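Local coordinates for glycerol-3-phosphate dehydrogenase [NAD(P)+] (Coxiella burnetii, PDB 3K96), which probably catalyses the NAD(P)H-dependent reduction of dihydroxyacetone phosphate to sn-glycerol 3-phosphate, the key precursor for phospholipid synthesis, at residues T127-G132 / V154-I159. Numbering follows the deposited sequence.
Sequences TRIAWG and VPMAVI
The indole of Trp131 lies flat against the strand that carries Met156, Ala157 and Val158, with one face turned to its backbone. A chi1 of 61° sets CG between the backbone N and the carbonyl carbon, and from there the ring reaches across to the neighbouring strand. Ala157 O stands 3.4 Å above the ring plane, toward the rim, and Val158 CB covers the same face nearer the pyrrole end, its CG2 lying 3.5 Å from Trp131 NE1. Met156 places SD at the edge of the six-membered ring, 5.2 Å from its centroid, a Met-aromatic contact. Ala130 and Ala157 meet through their methyls on the other face of the sheet, where the aliphatic part of Arg128 also crosses the Pro155 ring at about a right angle (CG to CG 3.7 Å).

Four backbone hydrogen bonds join the strands in parallel register: Ile129 N to Pro155 O, Ala157 N to Ile129 O (139° at the hydrogen), Trp131 N to Ala157 O and Ile159 N to Trp131 O. Ala157 O thus accepts a bond from Trp131 N while facing the same residue's ring. Beyond the last pair, one water donates to both Gly132 O and Ile159 O, each at 2.7 Å; at the opposite end, the Arg128 guanidinium forms salt bridges with Asp102 and Asp188.

This is the strand pairing of a right-handed beta-alpha-beta crossover in the Rossmann-type domain. Its helix 143-151 packs on Ile129, Trp131 and Met156, helix 183-193 covers the alanine face, and strand 102-105 continues the sheet beside 128-131.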
ATOM      1  N   THR A 127      -4.003  30.905  22.251  1.00 30.50           N
ATOM      2  CA  THR A 127      -4.289  29.494  22.152  1.00 29.96           C
ATOM      3  C   THR A 127      -4.015  28.972  20.737  1.00 28.18           C
ATOM      4  O   THR A 127      -4.352  29.627  19.746  1.00 26.88           O
ATOM      5  CB  THR A 127      -5.741  29.210  22.520  1.00 30.53           C
ATOM      6  OG1 THR A 127      -5.908  29.457  23.910  1.00 33.44           O
ATOM      7  CG2 THR A 127      -6.133  27.731  22.201  1.00 31.35           C
ATOM      8  N   ARG A 128      -3.361  27.810  20.674  1.00 27.58           N
ATOM      9  CA  ARG A 128      -3.070  27.119  19.420  1.00 27.57           C
ATOM     10  C   ARG A 128      -3.613  25.715  19.561  1.00 28.21           C
ATOM     11  O   ARG A 128      -3.434  25.077  20.595  1.00 29.35           O
ATOM     12  CB  ARG A 128      -1.575  27.111  19.135  1.00 28.39           C
ATOM     13  CG  ARG A 128      -0.990  28.514  19.124  1.00 27.58           C
ATOM     14  CD  ARG A 128       0.418  28.511  18.618  1.00 29.10           C
ATOM     15  NE  ARG A 128       1.367  27.861  19.511  1.00 26.86           N
ATOM     16  CZ  ARG A 128       2.671  27.812  19.273  1.00 29.18           C
ATOM     17  NH1 ARG A 128       3.167  28.360  18.174  1.00 31.49           N
ATOM     18  NH2 ARG A 128       3.476  27.217  20.125  1.00 30.92           N
ATOM     19  N   ILE A 129      -4.250  25.236  18.500  1.00 27.67           N
ATOM     20  CA  ILE A 129      -4.934  23.958  18.517  1.00 28.35           C
ATOM     21  C   ILE A 129      -4.462  22.994  17.438  1.00 27.80           C
ATOM     22  O   ILE A 129      -4.530  23.280  16.255  1.00 27.15           O
ATOM     23  CB  ILE A 129      -6.466  24.182  18.379  1.00 27.98           C
ATOM     24  CG1 ILE A 129      -6.996  24.941  19.603  1.00 29.15           C
ATOM     25  CG2 ILE A 129      -7.249  22.839  18.265  1.00 27.61           C
ATOM     26  CD1 ILE A 129      -8.403  25.406  19.435  1.00 31.12           C
ATOM     27  N   ALA A 130      -3.969  21.844  17.871  1.00 28.37           N
ATOM     28  CA  ALA A 130      -3.537  20.802  16.945  1.00 27.37           C
ATOM     29  C   ALA A 130      -4.422  19.614  17.216  1.00 27.68           C
ATOM     30  O   ALA A 130      -5.016  19.541  18.277  1.00 26.66           O
ATOM     31  CB  ALA A 130      -2.071  20.451  17.162  1.00 26.13           C
ATOM     32  N   TRP A 131      -4.564  18.709  16.237  1.00 27.10           N
ATOM     33  CA  TRP A 131      -5.341  17.492  16.451  1.00 27.20           C
ATOM     34  C   TRP A 131      -4.735  16.285  15.715  1.00 28.22           C
ATOM     35  O   TRP A 131      -4.047  16.417  14.689  1.00 27.28           O
ATOM     36  CB  TRP A 131      -6.817  17.650  16.050  1.00 26.67           C
ATOM     37  CG  TRP A 131      -6.997  17.969  14.601  1.00 26.45           C
ATOM     38  CD1 TRP A 131      -7.133  17.077  13.570  1.00 25.99           C
ATOM     39  CD2 TRP A 131      -7.030  19.263  14.021  1.00 25.19           C
ATOM     40  NE1 TRP A 131      -7.246  17.751  12.375  1.00 27.78           N
ATOM     41  CE2 TRP A 131      -7.184  19.098  12.630  1.00 29.36           C
ATOM     42  CE3 TRP A 131      -6.940  20.558  14.541  1.00 30.19           C
ATOM     43  CZ2 TRP A 131      -7.254  20.174  11.758  1.00 29.61           C
ATOM     44  CZ3 TRP A 131      -7.006  21.631  13.671  1.00 28.62           C
ATOM     45  CH2 TRP A 131      -7.160  21.431  12.293  1.00 30.27           C
ATOM     46  N   GLY A 132      -4.988  15.120  16.305  1.00 29.01           N
ATOM     47  CA  GLY A 132      -4.604  13.825  15.756  1.00 29.04           C
ATOM     48  C   GLY A 132      -5.846  13.075  15.309  1.00 29.05           C
ATOM     49  O   GLY A 132      -5.741  11.972  14.736  1.00 28.54           O
ATOM     50  N   VAL A 154      -7.454  30.592  14.973  1.00 28.91           N
ATOM     51  CA  VAL A 154      -6.261  30.378  15.746  1.00 28.81           C
ATOM     52  C   VAL A 154      -5.227  29.581  14.957  1.00 28.51           C
ATOM     53  O   VAL A 154      -5.549  28.979  13.954  1.00 29.91           O
ATOM     54  CB  VAL A 154      -6.621  29.579  17.006  1.00 30.30           C
ATOM     55  CG1 VAL A 154      -7.635  30.397  17.905  1.00 26.24           C
ATOM     56  CG2 VAL A 154      -7.197  28.200  16.610  1.00 26.75           C
ATOM     57  N   PRO A 155      -3.969  29.612  15.389  1.00 27.49           N
ATOM     58  CA  PRO A 155      -3.014  28.741  14.738  1.00 27.14           C
ATOM     59  C   PRO A 155      -3.470  27.254  14.894  1.00 27.59           C
ATOM     60  O   PRO A 155      -3.824  26.811  15.997  1.00 27.05           O
ATOM     61  CB  PRO A 155      -1.715  29.008  15.497  1.00 26.58           C
ATOM     62  CG  PRO A 155      -1.894  30.417  16.095  1.00 27.72           C
ATOM     63  CD  PRO A 155      -3.355  30.475  16.420  1.00 28.01           C
ATOM     64  N   MET A 156      -3.446  26.508  13.788  1.00 28.06           N
ATOM     65  CA  MET A 156      -3.944  25.140  13.758  1.00 28.47           C
ATOM     66  C   MET A 156      -2.963  24.187  13.091  1.00 27.91           C
ATOM     67  O   MET A 156      -2.163  24.606  12.281  1.00 28.21           O
ATOM     68  CB  MET A 156      -5.222  25.094  12.930  1.00 29.56           C
ATOM     69  CG  MET A 156      -6.361  25.866  13.469  1.00 28.92           C
ATOM     70  SD  MET A 156      -7.848  25.496  12.524  1.00 30.19           S
ATOM     71  CE  MET A 156      -7.670  26.382  10.970  1.00 29.67           C
ATOM     72  N   ALA A 157      -3.058  22.904  13.425  1.00 26.97           N
ATOM     73  CA  ALA A 157      -2.191  21.887  12.837  1.00 27.15           C
ATOM     74  C   ALA A 157      -2.818  20.512  12.951  1.00 27.32           C
ATOM     75  O   ALA A 157      -3.581  20.250  13.878  1.00 27.67           O
ATOM     76  CB  ALA A 157      -0.813  21.872  13.518  1.00 25.06           C
ATOM     77  N   VAL A 158      -2.474  19.647  11.996  1.00 27.10           N
ATOM     78  CA  VAL A 158      -2.940  18.269  11.983  1.00 26.69           C
ATOM     79  C   VAL A 158      -1.738  17.355  11.875  1.00 26.87           C
ATOM     80  O   VAL A 158      -0.816  17.615  11.114  1.00 27.47           O
ATOM     81  CB  VAL A 158      -3.921  17.980  10.821  1.00 27.39           C
ATOM     82  CG1 VAL A 158      -3.314  18.356   9.493  1.00 24.58           C
ATOM     83  CG2 VAL A 158      -4.364  16.486  10.815  1.00 24.74           C
ATOM     84  N   ILE A 159      -1.727  16.308  12.686  0.50 27.29           N
ATOM     85  CA  ILE A 159      -0.662  15.323  12.659  0.50 27.41           C
ATOM     86  C   ILE A 159      -1.340  14.017  12.217  0.50 27.86           C
ATOM     87  O   ILE A 159      -2.334  13.590  12.815  0.50 27.26           O
ATOM     88  CB  ILE A 159       0.020  15.192  14.015  0.50 27.44           C
ATOM     89  CG1 ILE A 159       1.284  14.340  13.890  0.50 27.29           C
ATOM     90  CG2 ILE A 159      -0.957  14.631  15.055  0.50 27.66           C
ATOM     91  CD1 ILE A 159       2.080  14.254  15.184  0.50 26.35           C
TER
HETATM   92  O   HOH W   1      -3.234  11.375  14.068  1.00 26.72           O